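Local coordinates for alpha-1,3-glucanase (Bacillus circulans, PDB 5ZRU), which hydrolyses alpha-1,3-glucan through the GH87-type catalytic unit held in this chain, one piece of a longer protein, at residues T33-D41 against S50-P58; I495-Y506 against G522-F533. All coordinates share one frame; numbering follows the deposited sequence.

In the fold
Interaction 1 is a two-strand pairing in the beta-rich D1 part of the catalytic unit, and interaction 2 joins two loops of the D2 part, a pectate-lyase-like parallel beta-helix. Their centres are 21 Å apart, yet they meet where the turn after strand 33-36 comes down on the helix loops: Phe40 CD1 packs 3.4 Å from Gln498 CD, and Asn39 O lies 3.4 Å from Asp526 CB. The two contacts thus share a piece of the D1-D2 interface, to which the bonds of Gly51 and Gln52 with Asp427 also belong. The calcium ion of interaction 1 stays on the D1 side, about 13 Å from the side chain of Gln498.

Interaction 1: residues T33-D41 against S50-P58; sequences TLQSAPNFD and SGQRYIALP. With CA (calcium ion), chain M.
Thr33 and Gln35 pair with Ala56 and Tyr54 through antiparallel backbone hydrogen bonds; the one from Gln35 N to Tyr54 O (2.8 Å) is almost straight, at 175°. A further bond, Ala37 N to Gln52 O, extends the pairing to the type I turn Ala37-Phe40.

Tyr54 has CG between its backbone N and carbonyl carbon (chi1 72°), which brings the ring beside strand 33-36, where Gln35 CB lies over its face in a CH-pi contact, 3.9 Å from the ring centroid. Gln35 CG, anti to the carbonyl carbon, comes 3.6 Å from Ala56 CB, and the bend beyond it lets OE1 accept from Thr33 OG1. With an alanine in place of Tyr54, Gln35 CB would probably lose the surface it rests on, and Phe137 its edge-to-face partner. On the other face, Leu34 CD1 sits over the Arg53 guanidinium, 3.8 Å from CZ, while Asp24 takes the charge in a salt bridge.

Calcium binds Ser50 O and OG and, at 2.3 Å, Arg53 O; a water, Asp22, Thr23 and Asp169 complete the site. Arg53 forms a non-hydrogen-bonded pair with Ser36, so its carbonyl turns from strand 33-36 to the metal, which ties down the start of strand 53-57.

Interaction 2: residues I495-Y506 against G522-F533; sequences INTQRSAIQFGY and GAGKDGVLTSRF
Arg499 reaches Thr530 by a chain that starts with CG opposite the backbone N (chi1 -167°) and bends at chi2 (60°), turning back toward residues 522-533. Its guanidinium grips one atom end-on: NH1 lies 3.0 Å and NH2 2.8 Å from Thr530 O, near the guanidinium plane. Val528 O lies over one face, 3.3 Å from CZ, and Ser464 and His537 O take further N-H groups, so a long, multidentate arginine suits a buried place among carbonyls. In Asp526, CG stands between backbone N and carbonyl carbon, which directs OD1 to Val528 N (2.9 Å) in an Asx turn, while OD2 bonds Ser464 and shares a water with OE1 of Gln498, whose NE2 bonds Asn460 O.

In the right-handed parallel beta-helix, strands 487-495 and 513-523 are neighbours in successive turns, and where strand 487-495 ends, irregular backbone hydrogen bonds join the chain leaving it to the end of strand 513-523 and the type I turn Gly524-Gly527. Thr497 N bonds Gly522 O, Lys525 N bonds Thr497 O, Asp526 N uses an in-plane lone pair of Gln498 O, and Gly524 N reaches Arg499 O at 2.8 Å. Gly522 suits its place because, at its backbone angles, a CB would be jammed against the preceding carbonyl O, and it would also collide with Asn496 OD1.

Farther along, the Tyr506 and Phe533 rings meet obliquely, centroids 5.8 Å apart and planes at 80°. Gln503 NE2, which bonds Glu471 O, comes 3.8 Å from Phe533 CE2; Tyr545 stacks on Phe533, and a water connects Tyr506 OH with Arg532 NH1.

Interaction 1: residues T33-D41 against S50-P58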
loop_
_atom_site.group_PDB
_atom_site.type_symbol
_atom_site.label_atom_id
_atom_site.label_comp_id
_atom_site.label_asym_id
_atom_site.label_seq_id
_atom_site.Cartn_x
_atom_site.Cartn_y
_atom_site.Cartn_z
ATOM N N THR A 33 -5.852 -16.131 -22.119
ATOM C CA THR A 33 -4.538 -15.862 -22.693
ATOM C C THR A 33 -3.620 -15.252 -21.643
ATOM O O THR A 33 -4.069 -14.665 -20.657
ATOM C CB THR A 33 -4.621 -14.926 -23.907
ATOM O OG1 THR A 33 -5.098 -13.640 -23.501
ATOM C CG2 THR A 33 -5.556 -15.501 -24.974
ATOM N N LEU A 34 -2.316 -15.410 -21.864
ATOM C CA LEU A 34 -1.300 -14.781 -21.026
ATOM C C LEU A 34 -1.008 -13.388 -21.577
ATOM O O LEU A 34 -0.659 -13.242 -22.750
ATOM C CB LEU A 34 -0.034 -15.641 -20.999
ATOM C CG LEU A 34 1.139 -15.383 -20.047
ATOM C CD1 LEU A 34 1.901 -14.094 -20.336
ATOM C CD2 LEU A 34 0.670 -15.408 -18.608
ATOM N N GLN A 35 -1.163 -12.367 -20.742
ATOM C CA GLN A 35 -0.871 -10.990 -21.125
ATOM C C GLN A 35 0.362 -10.547 -20.365
ATOM O O GLN A 35 0.438 -10.747 -19.151
ATOM C CB GLN A 35 -2.039 -10.058 -20.801
ATOM C CG GLN A 35 -3.346 -10.464 -21.419
ATOM C CD GLN A 35 -3.324 -10.355 -22.919
ATOM O OE1 GLN A 35 -3.665 -11.306 -23.627
ATOM N NE2 GLN A 35 -2.923 -9.197 -23.422
ATOM N N SER A 36 1.326 -9.951 -21.064
ATOM C CA SER A 36 2.581 -9.610 -20.412
ATOM C C SER A 36 3.092 -8.266 -20.908
ATOM O O SER A 36 2.782 -7.831 -22.022
ATOM C CB SER A 36 3.645 -10.700 -20.639
ATOM O OG SER A 36 3.919 -10.869 -22.016
ATOM N N ALA A 37 3.881 -7.615 -20.057
ATOM C CA ALA A 37 4.496 -6.323 -20.364
ATOM C C ALA A 37 5.949 -6.386 -19.925
ATOM O O ALA A 37 6.372 -5.685 -18.999
ATOM C CB ALA A 37 3.747 -5.180 -19.673
ATOM N N PRO A 38 6.753 -7.228 -20.580
ATOM C CA PRO A 38 8.131 -7.433 -20.108
ATOM C C PRO A 38 9.004 -6.191 -20.200
ATOM O O PRO A 38 10.035 -6.134 -19.524
ATOM C CB PRO A 38 8.648 -8.562 -21.018
ATOM C CG PRO A 38 7.839 -8.456 -22.244
ATOM C CD PRO A 38 6.469 -7.984 -21.812
ATOM N N ASN A 39 8.634 -5.194 -21.001
ATOM C CA ASN A 39 9.391 -3.950 -21.058
ATOM C C ASN A 39 8.810 -2.868 -20.154
ATOM O O ASN A 39 9.221 -1.709 -20.258
ATOM C CB ASN A 39 9.460 -3.440 -22.497
ATOM C CG ASN A 39 8.098 -3.063 -23.043
ATOM O OD1 ASN A 39 7.068 -3.300 -22.403
ATOM N ND2 ASN A 39 8.080 -2.496 -24.239
ATOM N N PHE A 40 7.847 -3.212 -19.298
ATOM C CA PHE A 40 7.263 -2.299 -18.311
ATOM C C PHE A 40 6.492 -1.148 -18.949
ATOM O O PHE A 40 6.300 -0.097 -18.317
ATOM C CB PHE A 40 8.336 -1.749 -17.357
ATOM C CG PHE A 40 9.144 -2.818 -16.684
ATOM C CD1 PHE A 40 8.679 -3.428 -15.527
ATOM C CD2 PHE A 40 10.349 -3.240 -17.223
ATOM C CE1 PHE A 40 9.416 -4.428 -14.903
ATOM C CE2 PHE A 40 11.095 -4.240 -16.600
ATOM C CZ PHE A 40 10.625 -4.833 -15.446
ATOM N N ASP A 41 6.023 -1.324 -20.184
ATOM C CA ASP A 41 5.328 -0.261 -20.903
ATOM C C ASP A 41 3.981 0.018 -20.243
ATOM O O ASP A 41 3.101 -0.847 -20.229
ATOM C CB ASP A 41 5.158 -0.675 -22.365
ATOM C CG ASP A 41 4.353 0.319 -23.192
ATOM O OD1 ASP A 41 3.916 1.371 -22.679
ATOM O OD2 ASP A 41 4.156 0.028 -24.395
ATOM N N SER A 50 1.332 -8.342 -11.142
ATOM C CA SER A 50 2.536 -8.859 -10.503
ATOM C C SER A 50 3.376 -9.595 -11.542
ATOM O O SER A 50 2.851 -10.332 -12.388
ATOM C CB SER A 50 2.197 -9.782 -9.324
ATOM O OG SER A 50 1.566 -10.973 -9.779
ATOM N N GLY A 51 4.682 -9.339 -11.523
ATOM C CA GLY A 51 5.565 -9.927 -12.510
ATOM C C GLY A 51 5.273 -9.491 -13.933
ATOM O O GLY A 51 5.773 -10.109 -14.878
ATOM N N GLN A 52 4.475 -8.421 -14.087
ATOM C CA GLN A 52 4.084 -7.879 -15.392
ATOM C C GLN A 52 3.437 -8.945 -16.279
ATOM O O GLN A 52 3.615 -8.961 -17.500
ATOM C CB GLN A 52 5.274 -7.219 -16.093
ATOM C CG GLN A 52 5.884 -6.065 -15.272
ATOM C CD GLN A 52 6.794 -6.561 -14.158
ATOM O OE1 GLN A 52 7.661 -7.419 -14.379
ATOM N NE2 GLN A 52 6.601 -6.032 -12.959
ATOM N N ARG A 53 2.663 -9.836 -15.659
ATOM C CA ARG A 53 1.998 -10.929 -16.357
ATOM C C ARG A 53 0.676 -11.224 -15.664
ATOM O O ARG A 53 0.629 -11.278 -14.440
ATOM C CB ARG A 53 2.857 -12.202 -16.354
ATOM C CG ARG A 53 4.143 -12.103 -17.143
ATOM C CD ARG A 53 5.149 -13.135 -16.673
ATOM N NE ARG A 53 4.760 -14.486 -17.053
ATOM C CZ ARG A 53 4.964 -15.006 -18.260
ATOM N NH1 ARG A 53 5.543 -14.276 -19.206
ATOM N NH2 ARG A 53 4.583 -16.247 -18.527
ATOM N N TYR A 54 -0.391 -11.418 -16.437
ATOM C CA TYR A 54 -1.649 -11.873 -15.858
ATOM C C TYR A 54 -2.401 -12.689 -16.897
ATOM O O TYR A 54 -2.009 -12.754 -18.065
ATOM C CB TYR A 54 -2.502 -10.700 -15.348
ATOM C CG TYR A 54 -3.137 -9.837 -16.427
ATOM C CD1 TYR A 54 -2.407 -8.830 -17.066
ATOM C CD2 TYR A 54 -4.472 -10.008 -16.784
ATOM C CE1 TYR A 54 -3.004 -8.013 -18.042
ATOM C CE2 TYR A 54 -5.075 -9.201 -17.756
ATOM C CZ TYR A 54 -4.334 -8.205 -18.378
ATOM O OH TYR A 54 -4.930 -7.404 -19.332
ATOM N N ILE A 55 -3.483 -13.331 -16.455
ATOM C CA ILE A 55 -4.314 -14.159 -17.328
ATOM C C ILE A 55 -5.545 -13.356 -17.713
ATOM O O ILE A 55 -6.335 -12.949 -16.850
ATOM C CB ILE A 55 -4.709 -15.484 -16.654
ATOM C CG1 ILE A 55 -3.466 -16.273 -16.263
ATOM C CG2 ILE A 55 -5.589 -16.316 -17.590
ATOM C CD1 ILE A 55 -3.539 -16.814 -14.858
ATOM N N ALA A 56 -5.721 -13.134 -19.010
ATOM C CA ALA A 56 -6.922 -12.489 -19.513
ATOM C C ALA A 56 -8.008 -13.534 -19.738
ATOM O O ALA A 56 -7.743 -14.608 -20.296
ATOM C CB ALA A 56 -6.630 -11.729 -20.808
ATOM N N LEU A 57 -9.227 -13.214 -19.287
ATOM C CA LEU A 57 -10.435 -14.002 -19.511
ATOM C C LEU A 57 -11.363 -13.204 -20.426
ATOM O O LEU A 57 -12.276 -12.508 -19.957
ATOM C CB LEU A 57 -11.122 -14.334 -18.182
ATOM C CG LEU A 57 -10.205 -14.905 -17.092
ATOM C CD1 LEU A 57 -10.979 -15.162 -15.798
ATOM C CD2 LEU A 57 -9.515 -16.171 -17.571
ATOM N N PRO A 58 -11.142 -13.252 -21.740
ATOM C CA PRO A 58 -11.865 -12.338 -22.631
ATOM C C PRO A 58 -13.281 -12.767 -22.946
ATOM O O PRO A 58 -14.087 -11.913 -23.336
ATOM C CB PRO A 58 -11.009 -12.330 -23.909
ATOM C CG PRO A 58 -9.749 -13.046 -23.565
ATOM C CD PRO A 58 -10.063 -13.966 -22.440
HETATM CA CA CA M . 1.165 -11.994 -12.299
HETATM O O HOH W 1 -4.134 -6.714 -21.691
HETATM O O HOH W 2 3.204 -13.387 -12.359
#

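Interaction 2: residues I495-Y506 against G522-F533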
loop_
_atom_site.group_PDB
_atom_site.type_symbol
_atom_site.label_atom_id
_atom_site.label_comp_id
_atom_site.label_asym_id
_atom_site.label_seq_id
_atom_site.Cartn_x
_atom_site.Cartn_y
_atom_site.Cartn_z
ATOM N N ILE A 495 17.021 -6.031 -7.627
ATOM C CA ILE A 495 16.934 -7.060 -8.659
ATOM C C ILE A 495 16.067 -6.582 -9.817
ATOM O O ILE A 495 14.931 -6.136 -9.610
ATOM C CB ILE A 495 16.378 -8.368 -8.073
ATOM C CG1 ILE A 495 17.295 -8.851 -6.941
ATOM C CG2 ILE A 495 16.180 -9.415 -9.162
ATOM C CD1 ILE A 495 16.607 -9.777 -5.983
ATOM N N ASN A 496 16.597 -6.715 -11.039
ATOM C CA ASN A 496 15.848 -6.475 -12.278
ATOM C C ASN A 496 15.199 -5.093 -12.302
ATOM O O ASN A 496 14.003 -4.943 -12.564
ATOM C CB ASN A 496 14.808 -7.569 -12.507
ATOM C CG ASN A 496 15.412 -8.807 -13.141
ATOM O OD1 ASN A 496 16.460 -8.728 -13.787
ATOM N ND2 ASN A 496 14.768 -9.958 -12.950
ATOM N N THR A 497 16.020 -4.072 -12.077
ATOM C CA THR A 497 15.545 -2.696 -12.066
ATOM C C THR A 497 15.189 -2.231 -13.479
ATOM O O THR A 497 15.857 -2.583 -14.458
ATOM C CB THR A 497 16.605 -1.787 -11.443
ATOM O OG1 THR A 497 16.708 -2.075 -10.036
ATOM C CG2 THR A 497 16.249 -0.309 -11.637
ATOM N N GLN A 498 14.117 -1.440 -13.572
ATOM C CA GLN A 498 13.615 -0.983 -14.868
ATOM C C GLN A 498 14.612 -0.059 -15.555
ATOM O O GLN A 498 14.989 -0.289 -16.710
ATOM C CB GLN A 498 12.256 -0.292 -14.679
ATOM C CG GLN A 498 11.207 -1.228 -14.036
ATOM C CD GLN A 498 9.817 -0.617 -13.946
ATOM O OE1 GLN A 498 9.454 0.262 -14.731
ATOM N NE2 GLN A 498 9.029 -1.084 -12.979
ATOM N N ARG A 499 15.035 1.008 -14.875
ATOM C CA ARG A 499 16.064 1.884 -15.430
ATOM C C ARG A 499 17.316 1.789 -14.553
ATOM O O ARG A 499 17.944 0.732 -14.518
ATOM C CB ARG A 499 15.545 3.325 -15.572
ATOM C CG ARG A 499 16.450 4.230 -16.448
ATOM C CD ARG A 499 16.608 3.692 -17.894
ATOM N NE ARG A 499 17.302 4.657 -18.757
ATOM C CZ ARG A 499 16.711 5.717 -19.304
ATOM N NH1 ARG A 499 15.420 5.933 -19.095
ATOM N NH2 ARG A 499 17.403 6.558 -20.073
ATOM N N SER A 500 17.705 2.846 -13.840
ATOM C CA SER A 500 18.903 2.771 -13.008
ATOM C C SER A 500 18.566 2.341 -11.581
ATOM O O SER A 500 17.525 2.712 -11.035
ATOM C CB SER A 500 19.657 4.107 -12.991
ATOM O OG SER A 500 20.174 4.403 -14.283
ATOM N N ALA A 501 19.459 1.549 -10.978
ATOM C CA ALA A 501 19.180 1.018 -9.642
ATOM C C ALA A 501 19.197 2.115 -8.578
ATOM O O ALA A 501 18.304 2.180 -7.726
ATOM C CB ALA A 501 20.185 -0.084 -9.285
ATOM N N ILE A 502 20.213 2.968 -8.585
ATOM C CA ILE A 502 20.353 4.023 -7.585
ATOM C C ILE A 502 20.547 5.344 -8.316
ATOM O O ILE A 502 21.439 5.452 -9.164
ATOM C CB ILE A 502 21.533 3.753 -6.635
ATOM C CG1 ILE A 502 21.374 2.386 -5.971
ATOM C CG2 ILE A 502 21.626 4.835 -5.569
ATOM C CD1 ILE A 502 22.614 1.956 -5.214
ATOM N N GLN A 503 19.716 6.341 -7.985
ATOM C CA GLN A 503 19.650 7.611 -8.719
ATOM C C GLN A 503 19.722 8.789 -7.754
ATOM O O GLN A 503 18.991 8.820 -6.755
ATOM C CB GLN A 503 18.356 7.686 -9.551
ATOM C CG GLN A 503 18.037 9.050 -10.173
ATOM C CD GLN A 503 16.897 8.961 -11.188
ATOM O OE1 GLN A 503 16.800 7.988 -11.926
ATOM N NE2 GLN A 503 16.033 9.976 -11.221
ATOM N N PHE A 504 20.603 9.755 -8.058
ATOM C CA PHE A 504 20.775 10.989 -7.298
ATOM C C PHE A 504 20.573 12.178 -8.222
ATOM O O PHE A 504 21.151 12.214 -9.309
ATOM C CB PHE A 504 22.196 11.179 -6.719
ATOM C CG PHE A 504 22.691 10.086 -5.832
ATOM C CD1 PHE A 504 23.116 8.878 -6.361
ATOM C CD2 PHE A 504 22.844 10.310 -4.472
ATOM C CE1 PHE A 504 23.632 7.890 -5.537
ATOM C CE2 PHE A 504 23.366 9.314 -3.644
ATOM C CZ PHE A 504 23.749 8.116 -4.182
ATOM N N GLY A 505 19.835 13.186 -7.772
ATOM C CA GLY A 505 19.748 14.385 -8.583
ATOM C C GLY A 505 19.138 15.566 -7.859
ATOM O O GLY A 505 18.809 15.497 -6.672
ATOM N N TYR A 506 18.972 16.650 -8.633
ATOM C CA TYR A 506 18.692 18.013 -8.178
ATOM C C TYR A 506 19.876 18.538 -7.370
ATOM O O TYR A 506 20.801 17.780 -7.056
ATOM C CB TYR A 506 17.361 18.093 -7.414
ATOM C CG TYR A 506 16.190 17.997 -8.380
ATOM C CD1 TYR A 506 15.859 16.787 -8.962
ATOM C CD2 TYR A 506 15.457 19.123 -8.749
ATOM C CE1 TYR A 506 14.815 16.672 -9.865
ATOM C CE2 TYR A 506 14.404 19.022 -9.670
ATOM C CZ TYR A 506 14.092 17.784 -10.218
ATOM O OH TYR A 506 13.063 17.635 -11.125
ATOM N N GLY A 522 20.894 -6.788 -12.388
ATOM C CA GLY A 522 19.981 -6.430 -13.454
ATOM C C GLY A 522 19.549 -4.978 -13.397
ATOM O O GLY A 522 18.910 -4.549 -12.433
ATOM N N ALA A 523 19.882 -4.208 -14.426
ATOM C CA ALA A 523 19.419 -2.829 -14.504
ATOM C C ALA A 523 19.199 -2.479 -15.964
ATOM O O ALA A 523 19.739 -3.127 -16.863
ATOM C CB ALA A 523 20.409 -1.858 -13.840
ATOM N N GLY A 524 18.386 -1.447 -16.196
ATOM C CA GLY A 524 18.014 -1.104 -17.554
ATOM C C GLY A 524 17.109 -2.124 -18.207
ATOM O O GLY A 524 17.135 -2.272 -19.434
ATOM N N LYS A 525 16.309 -2.844 -17.417
ATOM C CA LYS A 525 15.510 -3.922 -17.986
ATOM C C LYS A 525 14.331 -3.416 -18.811
ATOM O O LYS A 525 13.764 -4.200 -19.578
ATOM C CB LYS A 525 15.013 -4.867 -16.886
ATOM C CG LYS A 525 16.112 -5.487 -16.017
ATOM C CD LYS A 525 17.245 -6.129 -16.832
ATOM C CE LYS A 525 16.884 -7.508 -17.339
ATOM N NZ LYS A 525 18.105 -8.249 -17.771
ATOM N N ASP A 526 13.962 -2.129 -18.715
ATOM C CA ASP A 526 12.895 -1.645 -19.590
ATOM C C ASP A 526 13.381 -1.289 -20.990
ATOM O O ASP A 526 12.542 -1.034 -21.860
ATOM C CB ASP A 526 12.143 -0.435 -18.983
ATOM C CG ASP A 526 13.019 0.801 -18.756
ATOM O OD1 ASP A 526 14.128 0.919 -19.319
ATOM O OD2 ASP A 526 12.575 1.669 -17.960
ATOM N N GLY A 527 14.693 -1.272 -21.229
ATOM C CA GLY A 527 15.228 -0.967 -22.544
ATOM C C GLY A 527 15.084 0.473 -22.985
ATOM O O GLY A 527 15.435 0.794 -24.122
ATOM N N VAL A 528 14.578 1.349 -22.127
ATOM C CA VAL A 528 14.350 2.743 -22.494
ATOM C C VAL A 528 15.678 3.486 -22.480
ATOM O O VAL A 528 16.477 3.340 -21.550
ATOM C CB VAL A 528 13.339 3.398 -21.539
ATOM C CG1 VAL A 528 13.192 4.899 -21.845
ATOM C CG2 VAL A 528 11.993 2.695 -21.644
ATOM N N LEU A 529 15.922 4.288 -23.520
ATOM C CA LEU A 529 17.144 5.067 -23.604
ATOM C C LEU A 529 16.920 6.566 -23.470
ATOM O O LEU A 529 17.840 7.274 -23.055
ATOM C CB LEU A 529 17.865 4.776 -24.931
ATOM C CG LEU A 529 18.225 3.305 -25.167
ATOM C CD1 LEU A 529 18.807 3.099 -26.556
ATOM C CD2 LEU A 529 19.201 2.812 -24.086
ATOM N N THR A 530 15.731 7.063 -23.798
ATOM C CA THR A 530 15.456 8.484 -23.635
ATOM C C THR A 530 15.524 8.862 -22.161
ATOM O O THR A 530 15.307 8.030 -21.273
ATOM C CB THR A 530 14.085 8.840 -24.219
ATOM O OG1 THR A 530 13.085 7.984 -23.655
ATOM C CG2 THR A 530 14.079 8.647 -25.725
ATOM N N SER A 531 15.834 10.132 -21.900
ATOM C CA SER A 531 16.069 10.589 -20.538
ATOM C C SER A 531 15.468 11.969 -20.332
ATOM O O SER A 531 15.624 12.862 -21.174
ATOM C CB SER A 531 17.578 10.615 -20.215
ATOM O OG SER A 531 17.838 11.218 -18.953
ATOM N N ARG A 532 14.777 12.137 -19.205
ATOM C CA ARG A 532 14.337 13.469 -18.809
ATOM C C ARG A 532 15.525 14.346 -18.444
ATOM O O ARG A 532 15.632 15.488 -18.906
ATOM C CB ARG A 532 13.367 13.375 -17.631
ATOM C CG ARG A 532 12.930 14.739 -17.055
ATOM C CD ARG A 532 12.102 14.524 -15.795
ATOM N NE ARG A 532 11.624 15.757 -15.178
ATOM C CZ ARG A 532 11.119 15.822 -13.948
ATOM N NH1 ARG A 532 11.054 14.726 -13.198
ATOM N NH2 ARG A 532 10.693 16.977 -13.456
ATOM N N PHE A 533 16.444 13.820 -17.632
ATOM C CA PHE A 533 17.442 14.659 -16.984
ATOM C C PHE A 533 18.755 14.762 -17.741
ATOM O O PHE A 533 19.475 15.749 -17.556
ATOM C CB PHE A 533 17.747 14.136 -15.576
ATOM C CG PHE A 533 16.573 14.165 -14.650
ATOM C CD1 PHE A 533 15.962 15.375 -14.314
ATOM C CD2 PHE A 533 16.085 12.992 -14.101
ATOM C CE1 PHE A 533 14.877 15.406 -13.445
ATOM C CE2 PHE A 533 14.996 13.016 -13.236
ATOM C CZ PHE A 533 14.398 14.222 -12.905
HETATM O O HOH W 3 18.955 -3.706 -9.901
HETATM O O HOH W 4 10.086 1.830 -16.899
HETATM O O HOH W 5 10.647 15.974 -10.591
#